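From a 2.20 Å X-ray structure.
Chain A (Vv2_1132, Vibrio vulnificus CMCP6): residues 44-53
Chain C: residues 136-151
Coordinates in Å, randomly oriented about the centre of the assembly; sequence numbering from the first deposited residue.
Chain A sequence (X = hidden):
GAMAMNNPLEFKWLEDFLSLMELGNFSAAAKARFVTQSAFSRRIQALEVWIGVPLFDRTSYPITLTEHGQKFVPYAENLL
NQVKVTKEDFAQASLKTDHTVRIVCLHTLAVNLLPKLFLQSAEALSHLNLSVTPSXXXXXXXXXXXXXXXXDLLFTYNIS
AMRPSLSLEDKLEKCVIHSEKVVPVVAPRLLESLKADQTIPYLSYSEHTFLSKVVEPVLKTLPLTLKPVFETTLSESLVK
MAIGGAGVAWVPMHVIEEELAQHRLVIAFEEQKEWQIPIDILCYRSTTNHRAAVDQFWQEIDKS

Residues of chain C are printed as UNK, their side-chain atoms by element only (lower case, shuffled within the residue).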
ATOM      1  N   ILE A  44       1.215  12.768   7.394  1.00  9.10           N
ATOM      2  CA  ILE A  44       1.021  13.297   8.742  1.00  9.24           C
ATOM      3  C   ILE A  44      -0.424  13.085   9.184  1.00 12.22           C
ATOM      4  O   ILE A  44      -0.689  12.590  10.284  1.00 15.83           O
ATOM      5  CB  ILE A  44       1.447  14.772   8.783  1.00 11.46           C
ATOM      6  CG1 ILE A  44       2.990  14.846   8.718  1.00  9.69           C
ATOM      7  CG2 ILE A  44       0.892  15.485  10.024  1.00 11.68           C
ATOM      8  CD1 ILE A  44       3.732  14.497  10.065  1.00 10.95           C
ATOM      9  N   GLN A  45      -1.380  13.376   8.305  1.00  9.15           N
ATOM     10  CA  GLN A  45      -2.768  13.076   8.645  1.00 16.98           C
ATOM     11  C   GLN A  45      -2.963  11.593   8.953  1.00 14.85           C
ATOM     12  O   GLN A  45      -3.733  11.229   9.858  1.00  9.04           O
ATOM     13  CB  GLN A  45      -3.691  13.456   7.515  1.00  9.19           C
ATOM     14  CG  GLN A  45      -4.982  12.713   7.625  1.00 11.16           C
ATOM     15  CD  GLN A  45      -6.103  13.360   6.844  1.00 31.68           C
ATOM     16  OE1 GLN A  45      -6.186  14.599   6.710  1.00 29.51           O
ATOM     17  NE2 GLN A  45      -6.973  12.504   6.288  1.00 25.05           N
ATOM     18  N   ALA A  46      -2.329  10.707   8.174  1.00  8.80           N
ATOM     19  CA  ALA A  46      -2.539   9.286   8.459  1.00 18.60           C
ATOM     20  C   ALA A  46      -2.074   8.950   9.868  1.00  8.75           C
ATOM     21  O   ALA A  46      -2.717   8.159  10.563  1.00 18.15           O
ATOM     22  CB  ALA A  46      -1.838   8.402   7.422  1.00  8.53           C
ATOM     23  N   LEU A  47      -0.977   9.576  10.332  1.00  8.83           N
ATOM     24  CA  LEU A  47      -0.508   9.300  11.690  1.00  8.96           C
ATOM     25  C   LEU A  47      -1.507   9.810  12.729  1.00 14.60           C
ATOM     26  O   LEU A  47      -1.841   9.092  13.680  1.00 11.56           O
ATOM     27  CB  LEU A  47       0.870   9.916  11.898  1.00  9.70           C
ATOM     28  CG  LEU A  47       1.421   9.975  13.333  1.00 12.63           C
ATOM     29  CD1 LEU A  47       1.641   8.574  13.918  1.00  9.31           C
ATOM     30  CD2 LEU A  47       2.715  10.785  13.375  1.00 13.06           C
ATOM     31  N   GLU A  48      -2.039  11.028  12.527  1.00  9.24           N
ATOM     32  CA  GLU A  48      -3.021  11.597  13.456  1.00 17.06           C
ATOM     33  C   GLU A  48      -4.318  10.789  13.469  1.00  9.47           C
ATOM     34  O   GLU A  48      -4.842  10.467  14.550  1.00 13.48           O
ATOM     35  CB  GLU A  48      -3.273  13.064  13.095  1.00 15.49           C
ATOM     36  CG  GLU A  48      -2.035  13.941  13.344  1.00 11.70           C
ATOM     37  CD  GLU A  48      -2.243  15.418  12.997  1.00 22.18           C
ATOM     38  OE1 GLU A  48      -1.896  16.261  13.856  1.00 18.38           O
ATOM     39  OE2 GLU A  48      -2.699  15.749  11.873  1.00 18.36           O
ATOM     40  N   VAL A  49      -4.829  10.404  12.293  1.00 15.98           N
ATOM     41  CA  VAL A  49      -5.988   9.496  12.244  1.00  9.54           C
ATOM     42  C   VAL A  49      -5.704   8.222  13.034  1.00 12.12           C
ATOM     43  O   VAL A  49      -6.535   7.761  13.813  1.00 13.90           O
ATOM     44  CB  VAL A  49      -6.355   9.143  10.790  1.00  9.48           C
ATOM     45  CG1 VAL A  49      -7.354   7.969  10.790  1.00 11.92           C
ATOM     46  CG2 VAL A  49      -6.931  10.322  10.067  1.00 13.94           C
ATOM     47  N   TRP A  50      -4.534   7.605  12.806  1.00 15.52           N
ATOM     48  CA  TRP A  50      -4.217   6.330  13.465  1.00  9.52           C
ATOM     49  C   TRP A  50      -4.191   6.484  14.978  1.00 20.82           C
ATOM     50  O   TRP A  50      -4.756   5.661  15.714  1.00 23.60           O
ATOM     51  CB  TRP A  50      -2.855   5.806  12.975  1.00 16.22           C
ATOM     52  CG  TRP A  50      -2.435   4.496  13.600  1.00 16.60           C
ATOM     53  CD1 TRP A  50      -2.715   3.241  13.138  1.00 16.00           C
ATOM     54  CD2 TRP A  50      -1.655   4.313  14.805  1.00  9.30           C
ATOM     55  NE1 TRP A  50      -2.169   2.294  13.986  1.00 20.83           N
ATOM     56  CE2 TRP A  50      -1.512   2.923  15.007  1.00 18.53           C
ATOM     57  CE3 TRP A  50      -1.049   5.185  15.709  1.00 20.72           C
ATOM     58  CZ2 TRP A  50      -0.795   2.390  16.085  1.00 26.34           C
ATOM     59  CZ3 TRP A  50      -0.344   4.649  16.790  1.00 23.57           C
ATOM     60  CH2 TRP A  50      -0.233   3.270  16.967  1.00 23.45           C
ATOM     61  N   ILE A  51      -3.506   7.521  15.464  1.00 13.24           N
ATOM     62  CA  ILE A  51      -3.427   7.694  16.906  1.00 15.58           C
ATOM     63  C   ILE A  51      -4.757   8.180  17.476  1.00 19.02           C
ATOM     64  O   ILE A  51      -5.109   7.851  18.613  1.00 13.95           O
ATOM     65  CB  ILE A  51      -2.263   8.632  17.252  1.00 15.23           C
ATOM     66  CG1 ILE A  51      -2.035   8.619  18.733  1.00 31.93           C
ATOM     67  CG2 ILE A  51      -2.539  10.038  16.808  1.00 21.66           C
ATOM     68  CD1 ILE A  51      -0.610   8.503  19.041  1.00 43.05           C
ATOM     69  N   GLY A  52      -5.528   8.939  16.715  1.00 16.55           N
ATOM     70  CA  GLY A  52      -6.851   9.313  17.157  1.00 10.94           C
ATOM     71  C   GLY A  52      -7.010  10.763  17.568  1.00 15.42           C
ATOM     72  O   GLY A  52      -8.136  11.181  17.825  1.00 20.98           O
ATOM     73  N   VAL A  53      -5.936  11.540  17.651  1.00 16.13           N
ATOM     74  CA  VAL A  53      -6.005  12.938  18.093  1.00 14.05           C
ATOM     75  C   VAL A  53      -4.960  13.758  17.338  1.00 13.50           C
ATOM     76  O   VAL A  53      -3.996  13.199  16.803  1.00 20.98           O
ATOM     77  CB  VAL A  53      -5.794  13.075  19.615  1.00 23.98           C
ATOM     78  CG1 VAL A  53      -6.856  12.329  20.405  1.00 21.88           C
ATOM     79  CG2 VAL A  53      -4.423  12.605  20.005  1.00 11.09           C
TER
ATOM     80  N   UNK C 136     -14.185  16.370   7.725  1.00 21.57           N
ATOM     81  CA  UNK C 136     -13.157  17.155   7.033  1.00 18.62           C
ATOM     82  C   UNK C 136     -11.948  16.309   6.633  1.00 20.31           C
ATOM     83  O   UNK C 136     -11.114  16.755   5.836  1.00 18.20           O
ATOM     84  c   UNK C 136     -12.681  18.347   7.883  1.00 17.14           C
ATOM     85  c   UNK C 136     -12.091  17.856   9.196  1.00 24.01           C
ATOM     86  c   UNK C 136     -13.800  19.342   8.125  1.00 11.99           C
ATOM     87  N   UNK C 137     -11.834  15.096   7.172  1.00 19.41           N
ATOM     88  CA  UNK C 137     -10.630  14.286   6.975  1.00 14.79           C
ATOM     89  C   UNK C 137     -10.715  13.322   5.801  1.00 19.91           C
ATOM     90  O   UNK C 137      -9.696  12.703   5.468  1.00 20.43           O
ATOM     91  c   UNK C 137     -10.314  13.468   8.236  1.00 22.82           C
ATOM     92  c   UNK C 137      -9.900  14.262   9.471  1.00 22.20           C
ATOM     93  c   UNK C 137      -8.810  15.265   9.098  1.00 25.00           C
ATOM     94  c   UNK C 137      -9.405  13.322  10.505  1.00 16.52           C
ATOM     95  N   UNK C 138     -11.885  13.179   5.172  1.00 10.64           N
ATOM     96  CA  UNK C 138     -12.080  12.197   4.122  1.00 18.93           C
ATOM     97  C   UNK C 138     -12.931  11.070   4.649  1.00 29.43           C
ATOM     98  O   UNK C 138     -12.789  10.703   5.823  1.00 32.58           O
ATOM     99  N   UNK C 139     -13.806  10.497   3.817  1.00 25.27           N
ATOM    100  CA  UNK C 139     -14.811   9.588   4.368  1.00 24.56           C
ATOM    101  C   UNK C 139     -14.146   8.344   4.950  1.00 11.01           C
ATOM    102  O   UNK C 139     -14.554   7.849   6.006  1.00 16.37           O
ATOM    103  c   UNK C 139     -15.892   9.249   3.316  1.00 38.32           C
ATOM    104  c   UNK C 139     -17.583   9.418   5.204  1.00 43.98           C
ATOM    105  c   UNK C 139     -15.405   8.236   2.305  1.00 44.11           C
ATOM    106  c   UNK C 139     -17.132   8.664   3.987  1.00 44.78           C
ATOM    107  N   UNK C 140     -13.104   7.824   4.290  1.00 10.29           N
ATOM    108  CA  UNK C 140     -12.428   6.630   4.815  1.00 26.96           C
ATOM    109  C   UNK C 140     -11.715   6.917   6.131  1.00 20.49           C
ATOM    110  O   UNK C 140     -11.744   6.097   7.049  1.00 12.13           O
ATOM    111  c   UNK C 140     -11.426   6.085   3.802  1.00 33.37           C
ATOM    112  o   UNK C 140     -11.513   5.463   1.521  1.00 41.65           O
ATOM    113  c   UNK C 140     -12.099   5.428   2.620  1.00 41.22           C
ATOM    114  o   UNK C 140     -13.202   4.870   2.795  1.00 41.59           O
ATOM    115  N   UNK C 141     -11.046   8.064   6.231  1.00 12.81           N
ATOM    116  CA  UNK C 141     -10.394   8.435   7.483  1.00 14.92           C
ATOM    117  C   UNK C 141     -11.388   8.452   8.638  1.00 20.73           C
ATOM    118  O   UNK C 141     -11.127   7.878   9.699  1.00 26.85           O
ATOM    119  c   UNK C 141      -9.714   9.797   7.334  1.00  9.88           C
ATOM    120  N   UNK C 142     -12.550   9.086   8.447  1.00 17.02           N
ATOM    121  CA  UNK C 142     -13.514   9.155   9.546  1.00 18.31           C
ATOM    122  C   UNK C 142     -14.044   7.769   9.909  1.00 15.49           C
ATOM    123  O   UNK C 142     -14.169   7.441  11.095  1.00 25.33           O
ATOM    124  c   UNK C 142     -14.646  10.138   9.207  1.00 11.03           C
ATOM    125  c   UNK C 142     -14.215  11.574   9.267  1.00 12.93           C
ATOM    126  c   UNK C 142     -13.377  13.407  10.169  1.00 11.00           C
ATOM    127  c   UNK C 142     -14.123  12.521   8.302  1.00 12.57           C
ATOM    128  n   UNK C 142     -13.608  13.652   8.890  1.00 17.10           N
ATOM    129  n   UNK C 142     -13.712  12.153  10.419  1.00 15.47           N
ATOM    130  N   UNK C 143     -14.313   6.920   8.917  1.00 15.37           N
ATOM    131  CA  UNK C 143     -14.813   5.578   9.244  1.00 18.85           C
ATOM    132  C   UNK C 143     -13.768   4.753   9.984  1.00 14.92           C
ATOM    133  O   UNK C 143     -14.106   3.961  10.879  1.00 13.99           O
ATOM    134  c   UNK C 143     -17.055   5.734   6.484  1.00 17.87           C
ATOM    135  c   UNK C 143     -17.698   4.737   8.544  1.00 17.88           C
ATOM    136  c   UNK C 143     -19.367   5.626   7.084  1.00 26.91           C
ATOM    137  c   UNK C 143     -16.704   5.101   7.659  1.00 21.00           C
ATOM    138  c   UNK C 143     -19.025   4.989   8.259  1.00 19.70           C
ATOM    139  c   UNK C 143     -15.275   4.849   7.986  1.00 22.79           C
ATOM    140  c   UNK C 143     -18.380   6.000   6.191  1.00 20.91           C
ATOM    141  N   UNK C 144     -12.500   4.952   9.656  1.00 10.31           N
ATOM    142  CA  UNK C 144     -11.446   4.263  10.386  1.00 13.92           C
ATOM    143  C   UNK C 144     -11.442   4.701  11.847  1.00 17.83           C
ATOM    144  O   UNK C 144     -11.334   3.868  12.758  1.00 10.42           O
ATOM    145  c   UNK C 144     -10.125   4.546   9.687  1.00 22.05           C
ATOM    146  o   UNK C 144      -6.710   4.762  10.180  1.00 53.13           O
ATOM    147  c   UNK C 144      -7.664   4.406   9.479  1.00 44.73           C
ATOM    148  c   UNK C 144      -8.912   3.778  10.102  1.00 33.65           C
ATOM    149  n   UNK C 144      -7.698   4.595   8.157  1.00 33.61           N
ATOM    150  N   UNK C 145     -11.648   6.007  12.091  1.00 20.13           N
ATOM    151  CA  UNK C 145     -11.739   6.513  13.462  1.00 12.94           C
ATOM    152  C   UNK C 145     -12.947   5.914  14.176  1.00 18.37           C
ATOM    153  O   UNK C 145     -12.863   5.538  15.358  1.00 20.20           O
ATOM    154  c   UNK C 145     -10.523   8.664  12.860  1.00 17.11           C
ATOM    155  s   UNK C 145     -10.087  10.258  13.549  1.00 30.50           S
ATOM    156  c   UNK C 145     -11.799   8.038  13.450  1.00 11.14           C
ATOM    157  c   UNK C 145     -11.101  11.375  12.633  1.00 42.79           C
ATOM    158  N   UNK C 146     -14.063   5.766  13.458  1.00 21.11           N
ATOM    159  CA  UNK C 146     -15.247   5.136  14.043  1.00 16.27           C
ATOM    160  C   UNK C 146     -14.926   3.722  14.476  1.00 18.38           C
ATOM    161  O   UNK C 146     -15.272   3.307  15.590  1.00 21.13           O
ATOM    162  c   UNK C 146     -16.411   5.120  13.041  1.00 12.08           C
ATOM    163  c   UNK C 146     -18.329   5.907  14.480  1.00 16.65           C
ATOM    164  c   UNK C 146     -17.827   4.810  13.540  1.00 25.04           C
ATOM    165  c   UNK C 146     -18.768   4.674  12.348  1.00 12.98           C
ATOM    166  N   UNK C 147     -14.269   2.960  13.588  1.00 19.46           N
ATOM    167  CA  UNK C 147     -13.937   1.569  13.878  1.00 25.24           C
ATOM    168  C   UNK C 147     -12.905   1.480  15.003  1.00 23.61           C
ATOM    169  O   UNK C 147     -13.007   0.605  15.873  1.00 20.29           O
ATOM    170  c   UNK C 147     -13.454   0.881  12.594  1.00 32.74           C
ATOM    171  c   UNK C 147     -12.688  -0.433  12.765  1.00 43.10           C
ATOM    172  o   UNK C 147     -11.538  -1.928  11.289  1.00 53.36           O
ATOM    173  c   UNK C 147     -11.712  -0.729  11.594  1.00 51.25           C
ATOM    174  o   UNK C 147     -11.112   0.208  10.993  1.00 41.59           O
ATOM    175  N   UNK C 148     -11.944   2.413  15.040  1.00 14.94           N
ATOM    176  CA  UNK C 148     -10.982   2.462  16.145  1.00 15.38           C
ATOM    177  C   UNK C 148     -11.582   2.982  17.443  1.00 21.30           C
ATOM    178  O   UNK C 148     -10.902   2.921  18.472  1.00 24.79           O
ATOM    179  o   UNK C 148      -8.871   1.412  14.772  1.00 43.23           O
ATOM    180  c   UNK C 148      -8.769   2.652  14.939  1.00 33.87           C
ATOM    181  c   UNK C 148      -9.789   3.350  15.796  1.00 17.20           C
ATOM    182  o   UNK C 148      -7.857   3.353  14.437  1.00 41.89           O
ATOM    183  N   UNK C 149     -12.804   3.521  17.418  1.00 18.28           N
ATOM    184  CA  UNK C 149     -13.450   4.142  18.576  1.00 15.58           C
ATOM    185  C   UNK C 149     -12.744   5.409  19.060  1.00 13.97           C
ATOM    186  O   UNK C 149     -12.864   5.774  20.241  1.00 14.56           O
ATOM    187  n   UNK C 149     -15.225   0.146  18.501  1.00 29.21           N
ATOM    188  c   UNK C 149     -13.574   3.171  19.759  1.00 21.82           C
ATOM    189  c   UNK C 149     -14.921  -0.194  19.739  1.00 21.22           C
ATOM    190  n   UNK C 149     -14.309   0.825  20.311  1.00 31.10           N
ATOM    191  c   UNK C 149     -14.799   1.433  18.272  1.00 28.69           C
ATOM    192  c   UNK C 149     -14.219   1.867  19.414  1.00 29.66           C
ATOM    193  N   UNK C 150     -11.998   6.097  18.203  1.00 13.76           N
ATOM    194  CA  UNK C 150     -11.653   7.468  18.551  1.00 17.17           C
ATOM    195  C   UNK C 150     -12.783   8.433  18.195  1.00 15.81           C
ATOM    196  O   UNK C 150     -12.696   9.621  18.513  1.00 19.52           O
ATOM    197  c   UNK C 150     -10.333   7.873  17.887  1.00 11.22           C
ATOM    198  o   UNK C 150     -10.293   7.502  16.529  1.00 21.04           O
ATOM    199  N   UNK C 151     -13.847   7.931  17.574  1.00 17.87           N
ATOM    200  CA  UNK C 151     -15.067   8.669  17.267  1.00 12.37           C
ATOM    201  C   UNK C 151     -16.221   7.725  17.576  1.00 15.52           C
ATOM    202  O   UNK C 151     -16.117   6.529  17.313  1.00 26.70           O
ATOM    203  o   UNK C 151     -14.135  10.157  15.558  1.00 21.58           O
ATOM    204  c   UNK C 151     -16.473   9.575  15.328  1.00 14.63           C
ATOM    205  c   UNK C 151     -15.089   9.107  15.783  1.00 12.06           C
TER
HETATM  206  O   HOH W   1      -7.810   6.182  15.724  1.00 15.99           O

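Position 136 carries three carbons, the first bearing the other two, and its side chain makes no contact with the chain A stretch: V136(C). Position 137 has four carbons forked at the second, the pattern of leucine, L137(C). One methyl, CD1, lies 3.9 Å from V49(A) CG2, and the backbone O of L137(C) accepts a hydrogen bond from Q45(A) NE2 at 2.9 Å with an N-H...O angle of 143°.

Position 138 has no side-chain atoms and phi/psi of 107/144, where a CB would jam against the preceding carbonyl O; it is G138(C), the N-cap of the helix. Position 139, four carbons forked at the first with one arm two carbons long, is I139(C). Position 140 has two carbons, the second carrying two oxygens: D140(C). Neither reaches chain A.

Position 141 is a single carbon, hence A141(C); its CB is 3.9 Å from V49(A) CG2. At 142, one carbon leads to a five-membered ring of three carbons and two nitrogens, H142(C). Its CA-to-CB bond points away from the chain A stretch. H142(C) NE2 accepts from V136(C) N at 3.0 Å, and H142(C) NE2 accepts from L137(C) N at 2.9 Å, holding the segment before the helix. Position 143, one carbon and a six-carbon ring, is F143(C), out of reach.

Position 144 has three carbons, the third bearing one oxygen and one nitrogen; its CA-to-CB bond points toward chain A, and the end of the side chain meets the V49(A) methyl CG1. It is Q144(C). The amide is probably turned over in the model, so which end atom is O and which is N is left aside; the residue's identity is unaffected. Position 145 is an unbranched chain of two carbons, sulfur and carbon, M145(C), with CG 3.8 Å from V49(A) CG1.

Position 146, four carbons forked at the second, is L146(C); position 147, three carbons ending in two oxygens, is E147(C). Both are out of reach of the chain A stretch. Position 148, two carbons and two oxygens, is D148(C), with OD1 4.1 Å from W50(A) O. Position 149, one carbon, then a ring of three carbons and two nitrogens, out of reach of the chain A stretch, is H149(C), whose positive phi (65°) belongs to a Schellman motif. Position 150 has one carbon and one oxygen, S150(C), its CB 3.8 Å from G52(A) CA. Position 151, one carbon carrying an oxygen and a carbon, with no contact with the chain A stretch, is T151(C).

The helices run at 25° with axes 9.5 Å apart at closest approach. V49(A), with 99 Å² covered, packs against L137(C), A141(C) and M145(C), while Q45(A) adds the direct hydrogen bond. Near G52(A), whose ideal CB would sit 3.2 Å from S150(C) CB, water 1 joins V49(A) O (2.8 Å) and S150(C) OG (2.9 Å).

Chain C, residues 136-151: VLGIDAHFQMLEDHST
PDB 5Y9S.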